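Local structure of ABC transporter, periplasmic substrate-binding protein (Thermotoga maritima, 2HPG) at residues A[119-122]-A[123-126]; A[262-265]-A[266-270]; A[287-291]-A[292-296]. The protein probably binds a small solute in the periplasm and hands it to a tripartite ATP-independent periplasmic (TRAP) transporter. All coordinates share one frame; numbering follows the deposited sequence.

Contact 1 of 3, residues A[119-122]-A[123-126]; sequences KWLK and ELEQ
Lys119 and Glu123 lie side by side one turn apart on the alpha-helix formed by residues 115-128, in the alpha/beta fold of a TRAP solute-binding protein. Their i to i+4 spacing is that of a helical lysine-glutamate pair, yet the touching is done by the aliphatic part of the lysine. OE2 of Glu123 rests 3.4 Å from CG of Lys119 and also lies against CD, whereas NZ of Lys119 stays 5.0 Å from OE2 of Glu123, so any attraction probably acts at a distance. With its CG anti to the carbonyl carbon (chi1 -64°) and an extended chain beyond, Glu123 runs back past Lys119 O towards the preceding turn. The other carboxylate oxygen, OE1, meets the indole of Trp120 at its edge, near the ring plane and 4.3 Å from CD1. Replacing Glu123 by an alanine would probably leave the ammonium of Lys119 without its nearby opposite charge and uncover this indole edge. Farther along, Lys122 and Gln126 cross obliquely: CE of the extended lysine comes to 3.3 Å from NE2 of Gln126, and its CG packs on the amide carbon CD.

On the side of the helix facing the sheet, Leu121 and Leu124 meet, CD2 of the first 4.3 Å from CD1 of the second. Both leucines rest on Val132 of strand 130-146, and Leu124 also reaches Ile130, Val81 and Ile84, while Trp120 packs beside Asp83. Glu125 leans on Lys131 and on helix 235-240. Beneath all these side chains runs the regular i to i+4 ladder, in which Gln126 N donates to Lys122 O over 2.9 Å in a nearly straight bond (N-H...O 168°).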
ATOM      1  N   LYS A 119     -20.405  -0.442   1.468  1.00 36.20           N
ATOM      2  CA  LYS A 119     -20.966  -1.121   0.313  1.00 36.14           C
ATOM      3  C   LYS A 119     -19.910  -1.979  -0.380  1.00 35.65           C
ATOM      4  O   LYS A 119     -20.088  -3.184  -0.541  1.00 35.34           O
ATOM      5  CB  LYS A 119     -21.553  -0.131  -0.692  1.00 35.85           C
ATOM      6  CG  LYS A 119     -22.045  -0.798  -1.971  1.00 36.74           C
ATOM      7  CD  LYS A 119     -22.675   0.180  -2.935  1.00 37.62           C
ATOM      8  CE  LYS A 119     -21.617   0.918  -3.744  1.00 39.73           C
ATOM      9  NZ  LYS A 119     -22.191   2.032  -4.566  1.00 39.85           N
ATOM     10  N   TRP A 120     -18.808  -1.358  -0.791  1.00 35.30           N
ATOM     11  CA  TRP A 120     -17.752  -2.066  -1.526  1.00 35.03           C
ATOM     12  C   TRP A 120     -17.253  -3.286  -0.776  1.00 34.57           C
ATOM     13  O   TRP A 120     -16.941  -4.291  -1.395  1.00 34.14           O
ATOM     14  CB  TRP A 120     -16.545  -1.153  -1.774  1.00 35.54           C
ATOM     15  CG  TRP A 120     -16.808   0.003  -2.667  1.00 35.78           C
ATOM     16  CD1 TRP A 120     -17.774   0.098  -3.619  1.00 36.18           C
ATOM     17  CD2 TRP A 120     -16.061   1.225  -2.728  1.00 35.85           C
ATOM     18  NE1 TRP A 120     -17.691   1.308  -4.255  1.00 36.56           N
ATOM     19  CE2 TRP A 120     -16.647   2.021  -3.729  1.00 36.65           C
ATOM     20  CE3 TRP A 120     -14.963   1.723  -2.026  1.00 35.91           C
ATOM     21  CZ2 TRP A 120     -16.172   3.302  -4.048  1.00 37.07           C
ATOM     22  CZ3 TRP A 120     -14.486   2.987  -2.339  1.00 36.05           C
ATOM     23  CH2 TRP A 120     -15.087   3.760  -3.349  1.00 36.26           C
ATOM     24  N   LEU A 121     -17.156  -3.176   0.550  1.00 34.09           N
ATOM     25  CA  LEU A 121     -16.630  -4.253   1.381  1.00 34.30           C
ATOM     26  C   LEU A 121     -17.618  -5.403   1.506  1.00 34.94           C
ATOM     27  O   LEU A 121     -17.217  -6.552   1.686  1.00 34.91           O
ATOM     28  CB  LEU A 121     -16.260  -3.740   2.774  1.00 33.70           C
ATOM     29  CG  LEU A 121     -15.148  -2.694   2.816  1.00 32.76           C
ATOM     30  CD1 LEU A 121     -14.859  -2.281   4.264  1.00 31.02           C
ATOM     31  CD2 LEU A 121     -13.895  -3.196   2.097  1.00 31.27           C
ATOM     32  N   LYS A 122     -18.904  -5.080   1.432  1.00 35.55           N
ATOM     33  CA  LYS A 122     -19.957  -6.083   1.434  1.00 35.84           C
ATOM     34  C   LYS A 122     -19.994  -6.828   0.108  1.00 35.57           C
ATOM     35  O   LYS A 122     -20.255  -8.021   0.094  1.00 35.53           O
ATOM     36  CB  LYS A 122     -21.312  -5.427   1.683  1.00 35.95           C
ATOM     37  CG  LYS A 122     -22.445  -6.408   1.907  1.00 36.61           C
ATOM     38  CD  LYS A 122     -23.681  -5.682   2.423  1.00 37.13           C
ATOM     39  CE  LYS A 122     -24.851  -6.617   2.673  1.00 38.24           C
ATOM     40  NZ  LYS A 122     -25.988  -5.874   3.297  1.00 39.11           N
ATOM     41  N   GLU A 123     -19.744  -6.118  -0.995  1.00 35.25           N
ATOM     42  CA  GLU A 123     -19.641  -6.729  -2.327  1.00 35.72           C
ATOM     43  C   GLU A 123     -18.424  -7.638  -2.448  1.00 35.14           C
ATOM     44  O   GLU A 123     -18.490  -8.669  -3.100  1.00 34.66           O
ATOM     45  CB  GLU A 123     -19.576  -5.661  -3.425  1.00 35.65           C
ATOM     46  CG  GLU A 123     -20.843  -4.814  -3.534  1.00 37.67           C
ATOM     47  CD  GLU A 123     -20.743  -3.626  -4.505  1.00 38.37           C
ATOM     48  OE1 GLU A 123     -19.682  -3.406  -5.139  1.00 42.03           O
ATOM     49  OE2 GLU A 123     -21.762  -2.905  -4.629  1.00 43.14           O
ATOM     50  N   LEU A 124     -17.312  -7.248  -1.830  1.00 34.79           N
ATOM     51  CA  LEU A 124     -16.108  -8.074  -1.846  1.00 34.82           C
ATOM     52  C   LEU A 124     -16.371  -9.378  -1.114  1.00 34.94           C
ATOM     53  O   LEU A 124     -15.959 -10.438  -1.558  1.00 34.97           O
ATOM     54  CB  LEU A 124     -14.913  -7.351  -1.204  1.00 34.30           C
ATOM     55  CG  LEU A 124     -14.065  -6.444  -2.104  1.00 33.92           C
ATOM     56  CD1 LEU A 124     -13.036  -5.698  -1.252  1.00 32.09           C
ATOM     57  CD2 LEU A 124     -13.385  -7.226  -3.224  1.00 32.07           C
ATOM     58  N   GLU A 125     -17.054  -9.277   0.014  1.00 35.58           N
ATOM     59  CA  GLU A 125     -17.378 -10.428   0.832  1.00 36.31           C
ATOM     60  C   GLU A 125     -18.387 -11.355   0.144  1.00 36.29           C
ATOM     61  O   GLU A 125     -18.124 -12.551  -0.012  1.00 36.34           O
ATOM     62  CB  GLU A 125     -17.912  -9.948   2.175  1.00 36.29           C
ATOM     63  CG  GLU A 125     -18.091 -11.032   3.223  1.00 36.97           C
ATOM     64  CD  GLU A 125     -17.991 -10.481   4.628  1.00 38.59           C
ATOM     65  OE1 GLU A 125     -18.101  -9.233   4.787  1.00 43.05           O
ATOM     66  OE2 GLU A 125     -17.793 -11.281   5.580  1.00 41.77           O
ATOM     67  N   GLN A 126     -19.523 -10.799  -0.273  1.00 35.91           N
ATOM     68  CA  GLN A 126     -20.608 -11.584  -0.874  1.00 36.03           C
ATOM     69  C   GLN A 126     -20.278 -12.120  -2.260  1.00 35.79           C
ATOM     70  O   GLN A 126     -20.428 -13.314  -2.510  1.00 36.33           O
ATOM     71  CB  GLN A 126     -21.907 -10.768  -0.937  1.00 35.92           C
ATOM     72  CG  GLN A 126     -22.462 -10.435   0.432  1.00 36.37           C
ATOM     73  CD  GLN A 126     -23.789  -9.664   0.397  1.00 37.28           C
ATOM     74  OE1 GLN A 126     -24.171  -9.067  -0.621  1.00 39.32           O
ATOM     75  NE2 GLN A 126     -24.491  -9.669   1.530  1.00 37.21           N
TER

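Contact 2 of 3, residues A[262-265]-A[266-270]; sequences LKIM and KELEE
Lys266 folds back along Leu262, one turn earlier in the same helix, and the two side chains run together in the same direction. CB of Lys266 lies 3.1 Å from Leu262 O, the same oxygen that accepts the hydrogen bond from Lys266 N. CG stays near that oxygen, and CD then meets the CD2 methyl of Leu262 at 3.7 Å. Bends at chi3 (65°) and chi4 (67°) turn the rest of the chain away from Leu262, and NZ ends in a salt bridge with Glu102 on helix 101-112, where Pro101 touches both Lys266 and the selenomethionine Met265.

The next turn is wider. Glu269 N donates to Ile264 O, five residues back, over 3.0 Å; the bond is straight (N-H...O 165°) and lies in the carbonyl plane. Leu268 N reaches Lys263 O in the same i to i+5 fashion, although that oxygen is less surely placed. The wide turn sets Glu269 alongside Ile264, with CG of Glu269 4.1 Å from CG2 of Ile264. Beyond this apolar stem the glutamate carboxylate is gripped by two backbone amides: OE1 accepts from Tyr204 N and OE2 from Ala205 N, at the start of helix 204-209. Ile264 and Leu268 turn their branches to Tyr23 and Pro22 of helix 22-37. An i to i+5 bond such as that from Glu269 N to Ile264 O marks a pi-type turn, here set within the very long helix 243-278, an element characteristic of TRAP solute-binding proteins.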
ATOM      1  N   LEU A 262       2.012   5.236  11.596  1.00 17.42           N
ATOM      2  CA  LEU A 262       2.507   6.496  12.141  1.00 17.93           C
ATOM      3  C   LEU A 262       3.989   6.446  12.405  1.00 18.30           C
ATOM      4  O   LEU A 262       4.658   7.445  12.233  1.00 17.18           O
ATOM      5  CB  LEU A 262       1.792   6.844  13.432  1.00 18.51           C
ATOM      6  CG  LEU A 262       0.360   7.335  13.226  1.00 18.48           C
ATOM      7  CD1 LEU A 262      -0.358   7.266  14.544  1.00 20.55           C
ATOM      8  CD2 LEU A 262       0.335   8.737  12.691  1.00 18.54           C
ATOM      9  N   LYS A 263       4.500   5.304  12.862  1.00 19.04           N
ATOM     10  CA  LYS A 263       5.947   5.147  13.052  1.00 19.10           C
ATOM     11  C   LYS A 263       6.681   5.270  11.715  1.00 18.28           C
ATOM     12  O   LYS A 263       7.700   5.952  11.600  1.00 18.16           O
ATOM     13  CB  LYS A 263       6.267   3.802  13.702  1.00 19.99           C
ATOM     14  CG  LYS A 263       7.649   3.732  14.358  1.00 20.76           C
ATOM     15  CD  LYS A 263       8.037   2.319  14.787  1.00 22.22           C
ATOM     16  CE  LYS A 263       9.305   2.358  15.676  1.00 26.12           C
ATOM     17  NZ  LYS A 263       9.949   1.024  15.880  1.00 28.29           N
ATOM     18  N   ILE A 264       6.160   4.601  10.706  1.00 17.29           N
ATOM     19  CA  ILE A 264       6.675   4.725   9.347  1.00 16.85           C
ATOM     20  C   ILE A 264       6.655   6.189   8.876  1.00 17.35           C
ATOM     21  O   ILE A 264       7.681   6.719   8.444  1.00 17.80           O
ATOM     22  CB  ILE A 264       5.914   3.807   8.345  1.00 16.27           C
ATOM     23  CG1 ILE A 264       6.259   2.339   8.578  1.00 15.55           C
ATOM     24  CG2 ILE A 264       6.282   4.155   6.909  1.00 16.76           C
ATOM     25  CD1 ILE A 264       5.472   1.381   7.706  1.00 15.68           C
HETATM   26  N   MSE A 265       5.498   6.841   8.952  1.00 17.66           N
HETATM   27  CA  MSE A 265       5.325   8.176   8.376  1.00 17.52           C
HETATM   28  C   MSE A 265       5.938   9.321   9.155  1.00 17.74           C
HETATM   29  O   MSE A 265       6.267  10.342   8.560  1.00 17.20           O
HETATM   30  CB  MSE A 265       3.833   8.476   8.157  1.00 17.91           C
HETATM   31  CG  MSE A 265       3.276   7.842   6.930  1.00 15.96           C
HETATM   32 SE   MSE A 265       1.452   8.396   6.605  0.80 19.55          SE
HETATM   33  CE  MSE A 265       0.639   7.745   8.254  1.00 14.18           C
ATOM     34  N   LYS A 266       6.060   9.160  10.472  1.00 18.23           N
ATOM     35  CA  LYS A 266       6.531  10.215  11.366  1.00 18.81           C
ATOM     36  C   LYS A 266       7.987  10.019  11.792  1.00 19.39           C
ATOM     37  O   LYS A 266       8.631  10.988  12.167  1.00 19.21           O
ATOM     38  CB  LYS A 266       5.645  10.308  12.609  1.00 19.00           C
ATOM     39  CG  LYS A 266       4.239  10.840  12.316  1.00 18.72           C
ATOM     40  CD  LYS A 266       3.329  10.772  13.562  1.00 21.51           C
ATOM     41  CE  LYS A 266       3.772  11.662  14.722  1.00 25.49           C
ATOM     42  NZ  LYS A 266       3.673  13.120  14.429  1.00 27.78           N
ATOM     43  N   GLU A 267       8.522   8.803  11.701  1.00 19.40           N
ATOM     44  CA  GLU A 267       9.908   8.569  12.111  1.00 20.06           C
ATOM     45  C   GLU A 267      10.797   7.792  11.168  1.00 18.94           C
ATOM     46  O   GLU A 267      11.925   8.211  10.932  1.00 18.19           O
ATOM     47  CB  GLU A 267       9.993   7.937  13.495  1.00 21.85           C
ATOM     48  CG  GLU A 267       8.887   7.041  13.856  1.00 27.44           C
ATOM     49  CD  GLU A 267       8.594   7.053  15.338  1.00 34.07           C
ATOM     50  OE1 GLU A 267       9.245   6.274  16.077  1.00 39.24           O
ATOM     51  OE2 GLU A 267       7.703   7.834  15.750  1.00 39.34           O
ATOM     52  N   LEU A 268      10.345   6.646  10.669  1.00 18.29           N
ATOM     53  CA  LEU A 268      11.275   5.759   9.966  1.00 17.75           C
ATOM     54  C   LEU A 268      11.631   6.307   8.611  1.00 17.46           C
ATOM     55  O   LEU A 268      12.796   6.273   8.207  1.00 17.41           O
ATOM     56  CB  LEU A 268      10.713   4.346   9.862  1.00 17.97           C
ATOM     57  CG  LEU A 268      10.541   3.642  11.202  1.00 18.29           C
ATOM     58  CD1 LEU A 268      10.049   2.219  10.985  1.00 21.00           C
ATOM     59  CD2 LEU A 268      11.872   3.629  11.953  1.00 20.94           C
ATOM     60  N   GLU A 269      10.635   6.804   7.893  1.00 17.85           N
ATOM     61  CA  GLU A 269      10.910   7.401   6.596  1.00 18.16           C
ATOM     62  C   GLU A 269      11.851   8.601   6.691  1.00 18.35           C
ATOM     63  O   GLU A 269      12.657   8.831   5.787  1.00 18.91           O
ATOM     64  CB  GLU A 269       9.613   7.799   5.903  1.00 18.59           C
ATOM     65  CG  GLU A 269       8.972   6.657   5.109  1.00 19.63           C
ATOM     66  CD  GLU A 269       9.831   6.190   3.916  1.00 17.52           C
ATOM     67  OE1 GLU A 269       9.976   6.933   2.920  1.00 18.58           O
ATOM     68  OE2 GLU A 269      10.323   5.046   3.962  1.00 16.59           O
ATOM     69  N   GLU A 270      11.726   9.360   7.784  1.00 18.39           N
ATOM     70  CA  GLU A 270      12.614  10.480   8.077  1.00 19.04           C
ATOM     71  C   GLU A 270      14.057   9.989   8.307  1.00 19.14           C
ATOM     72  O   GLU A 270      15.008  10.592   7.785  1.00 18.52           O
ATOM     73  CB  GLU A 270      12.134  11.266   9.309  1.00 19.63           C
ATOM     74  CG  GLU A 270      10.867  12.111   9.104  1.00 20.95           C
ATOM     75  CD  GLU A 270       9.569  11.311   8.952  1.00 25.04           C
ATOM     76  OE1 GLU A 270       9.573  10.071   9.144  1.00 27.10           O
ATOM     77  OE2 GLU A 270       8.528  11.947   8.642  1.00 24.09           O
TER

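Contact 3 of 3, residues A[287-291]-A[292-296]; sequences SEIDK and EAFME
Asp290 caps the start of helix 291-305 through Ala293, a local contact where the chain leaves strand 282-284 by a short loop and winds up again. The cap is loose: Ala293 N donates to Asp290 OD1 at 3.3 Å in a weak bond. The aspartate is placed for it by chi1 (-166°), which sets CG beside its own carbonyl carbon and swings the carboxylate towards the first turn, bringing OD2 to 3.2 Å from the Ala293 methyl, CB. A negative group here would probably be stabilised by the positive end of the helix dipole. Glu292 N, also in the first turn, is taken up by a water at 3.1 Å.

Behind the cap, Ile289 and Phe294 form a hydrophobic staple, the residue just before the N-cap closing on the one four positions after the N-cap. CG2 of Ile289 approaches CE2 of Phe294 obliquely at 3.6 Å, and Asp290 O comes obliquely to CD2 of Phe294 from the other side of the ring plane, while CA of Lys291 lies at the ring edge. Both staple residues rest on Thr222 of strand 218-234, and Tyr91 and Pro153 also pack against the phenylalanine. The sharp bend into the helix is an inverse gamma turn centred on Asp290, with a weak bond from Lys291 N to Ile289 O.

Regular helix bonding follows, Met295 N donating to Lys291 O at 2.8 Å and 167°. The selenomethionine side chain slants across Lys291, and its terminal methyl CE reaches 3.8 Å from Lys291 CB.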
ATOM      1  N   SER A 287       8.681  21.400  -1.582  1.00 26.42           N
ATOM      2  CA  SER A 287       8.533  22.838  -1.821  1.00 26.75           C
ATOM      3  C   SER A 287       9.148  23.334  -3.123  1.00 27.85           C
ATOM      4  O   SER A 287       8.786  24.408  -3.598  1.00 29.00           O
ATOM      5  CB  SER A 287       9.131  23.613  -0.653  1.00 27.39           C
ATOM      6  OG  SER A 287      10.533  23.422  -0.596  1.00 28.57           O
ATOM      7  N   GLU A 288      10.068  22.572  -3.711  1.00 27.88           N
ATOM      8  CA  GLU A 288      10.630  22.910  -5.010  1.00 27.90           C
ATOM      9  C   GLU A 288       9.874  22.291  -6.183  1.00 27.71           C
ATOM     10  O   GLU A 288      10.270  22.452  -7.344  1.00 27.42           O
ATOM     11  CB  GLU A 288      12.060  22.410  -5.101  1.00 27.89           C
ATOM     12  CG  GLU A 288      13.042  23.153  -4.241  1.00 29.53           C
ATOM     13  CD  GLU A 288      14.484  22.824  -4.621  1.00 30.66           C
ATOM     14  OE1 GLU A 288      14.741  22.423  -5.789  1.00 34.67           O
ATOM     15  OE2 GLU A 288      15.363  22.967  -3.741  1.00 36.97           O
ATOM     16  N   ILE A 289       8.819  21.544  -5.891  1.00 27.32           N
ATOM     17  CA  ILE A 289       8.142  20.775  -6.924  1.00 26.73           C
ATOM     18  C   ILE A 289       6.766  21.356  -7.146  1.00 27.00           C
ATOM     19  O   ILE A 289       6.082  21.745  -6.203  1.00 26.12           O
ATOM     20  CB  ILE A 289       8.073  19.275  -6.544  1.00 26.76           C
ATOM     21  CG1 ILE A 289       9.504  18.700  -6.497  1.00 25.86           C
ATOM     22  CG2 ILE A 289       7.212  18.511  -7.537  1.00 27.28           C
ATOM     23  CD1 ILE A 289       9.636  17.322  -5.875  1.00 25.10           C
ATOM     24  N   ASP A 290       6.378  21.413  -8.415  1.00 27.15           N
ATOM     25  CA  ASP A 290       5.060  21.887  -8.792  1.00 27.59           C
ATOM     26  C   ASP A 290       4.031  20.775  -8.543  1.00 27.48           C
ATOM     27  O   ASP A 290       3.610  20.123  -9.482  1.00 27.70           O
ATOM     28  CB  ASP A 290       5.079  22.271 -10.270  1.00 27.36           C
ATOM     29  CG  ASP A 290       3.876  23.085 -10.665  1.00 28.32           C
ATOM     30  OD1 ASP A 290       2.970  23.274  -9.818  1.00 25.59           O
ATOM     31  OD2 ASP A 290       3.853  23.552 -11.827  1.00 29.23           O
ATOM     32  N   LYS A 291       3.647  20.553  -7.281  1.00 27.73           N
ATOM     33  CA  LYS A 291       2.782  19.414  -6.930  1.00 27.47           C
ATOM     34  C   LYS A 291       1.365  19.585  -7.494  1.00 27.96           C
ATOM     35  O   LYS A 291       0.749  18.619  -7.924  1.00 27.78           O
ATOM     36  CB  LYS A 291       2.751  19.172  -5.416  1.00 27.69           C
ATOM     37  CG  LYS A 291       4.057  18.538  -4.880  1.00 26.76           C
ATOM     38  CD  LYS A 291       4.007  18.263  -3.366  1.00 27.73           C
ATOM     39  CE  LYS A 291       3.309  16.953  -3.033  1.00 25.55           C
ATOM     40  NZ  LYS A 291       3.182  16.768  -1.576  1.00 24.41           N
ATOM     41  N   GLU A 292       0.869  20.821  -7.532  1.00 27.98           N
ATOM     42  CA  GLU A 292      -0.420  21.105  -8.181  1.00 27.38           C
ATOM     43  C   GLU A 292      -0.426  20.686  -9.657  1.00 26.78           C
ATOM     44  O   GLU A 292      -1.414  20.144 -10.149  1.00 27.04           O
ATOM     45  CB  GLU A 292      -0.781  22.597  -8.013  1.00 28.49           C
ATOM     46  CG  GLU A 292      -2.079  23.070  -8.714  1.00 29.34           C
ATOM     47  CD  GLU A 292      -3.373  22.487  -8.136  1.00 33.42           C
ATOM     48  OE1 GLU A 292      -3.346  21.844  -7.067  1.00 36.37           O
ATOM     49  OE2 GLU A 292      -4.441  22.684  -8.762  1.00 34.80           O
ATOM     50  N   ALA A 293       0.665  20.911 -10.373  1.00 25.99           N
ATOM     51  CA  ALA A 293       0.748  20.482 -11.764  1.00 25.68           C
ATOM     52  C   ALA A 293       0.625  18.948 -11.873  1.00 25.49           C
ATOM     53  O   ALA A 293       0.018  18.424 -12.823  1.00 24.85           O
ATOM     54  CB  ALA A 293       2.049  20.944 -12.390  1.00 25.98           C
ATOM     55  N   PHE A 294       1.197  18.241 -10.899  1.00 25.24           N
ATOM     56  CA  PHE A 294       1.154  16.769 -10.876  1.00 25.41           C
ATOM     57  C   PHE A 294      -0.248  16.290 -10.505  1.00 25.89           C
ATOM     58  O   PHE A 294      -0.779  15.371 -11.129  1.00 25.68           O
ATOM     59  CB  PHE A 294       2.202  16.203  -9.912  1.00 25.08           C
ATOM     60  CG  PHE A 294       3.591  16.189 -10.473  1.00 24.64           C
ATOM     61  CD1 PHE A 294       3.978  15.220 -11.369  1.00 24.86           C
ATOM     62  CD2 PHE A 294       4.521  17.148 -10.094  1.00 25.92           C
ATOM     63  CE1 PHE A 294       5.261  15.207 -11.896  1.00 25.84           C
ATOM     64  CE2 PHE A 294       5.813  17.131 -10.601  1.00 24.40           C
ATOM     65  CZ  PHE A 294       6.182  16.163 -11.505  1.00 25.42           C
HETATM   66  N   MSE A 295      -0.844  16.925  -9.507  1.00 26.70           N
HETATM   67  CA  MSE A 295      -2.208  16.604  -9.117  1.00 28.17           C
HETATM   68  C   MSE A 295      -3.163  16.775 -10.289  1.00 28.27           C
HETATM   69  O   MSE A 295      -4.068  15.960 -10.480  1.00 27.56           O
HETATM   70  CB  MSE A 295      -2.636  17.454  -7.935  1.00 28.26           C
HETATM   71  CG  MSE A 295      -1.923  17.065  -6.667  1.00 29.49           C
HETATM   72 SE   MSE A 295      -2.231  18.169  -5.132  0.75 31.79          SE
HETATM   73  CE  MSE A 295      -0.568  17.796  -4.172  1.00 30.83           C
ATOM     74  N   GLU A 296      -2.945  17.821 -11.089  1.00 28.79           N
ATOM     75  CA  GLU A 296      -3.791  18.091 -12.249  1.00 29.39           C
ATOM     76  C   GLU A 296      -3.597  17.017 -13.333  1.00 28.93           C
ATOM     77  O   GLU A 296      -4.560  16.557 -13.929  1.00 27.95           O
ATOM     78  CB  GLU A 296      -3.552  19.531 -12.772  1.00 29.73           C
ATOM     79  CG  GLU A 296      -4.086  20.612 -11.802  1.00 31.54           C
ATOM     80  CD  GLU A 296      -3.695  22.058 -12.168  1.00 33.52           C
ATOM     81  OE1 GLU A 296      -3.052  22.267 -13.224  1.00 39.73           O
ATOM     82  OE2 GLU A 296      -4.025  23.000 -11.388  1.00 38.00           O
TER
HETATM   83  O   HOH W   1       2.510  23.496  -7.450  1.00 32.76           O

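All three contacts are helix-internal or helix-capping and fall in series along the chain, without touching one another. Contacts 1 and 2 lie on opposite sides of the chain's centre, their own centres 32 Å apart and their nearest atoms about 19 Å apart. Contact 3 is closer to contact 2 (centres 23 Å, nearest atoms about 12 Å) than to contact 1 (centres 35 Å). Contacts 1 and 3 are related through the beta-sheet: helix 115-128 packs on strand 130-146, which pairs antiparallel with strand 218-234, the support of the Ile289-Phe294 staple. Contact 2 instead joins the long helix 243-278 to helices 22-37, 101-112 and 204-209.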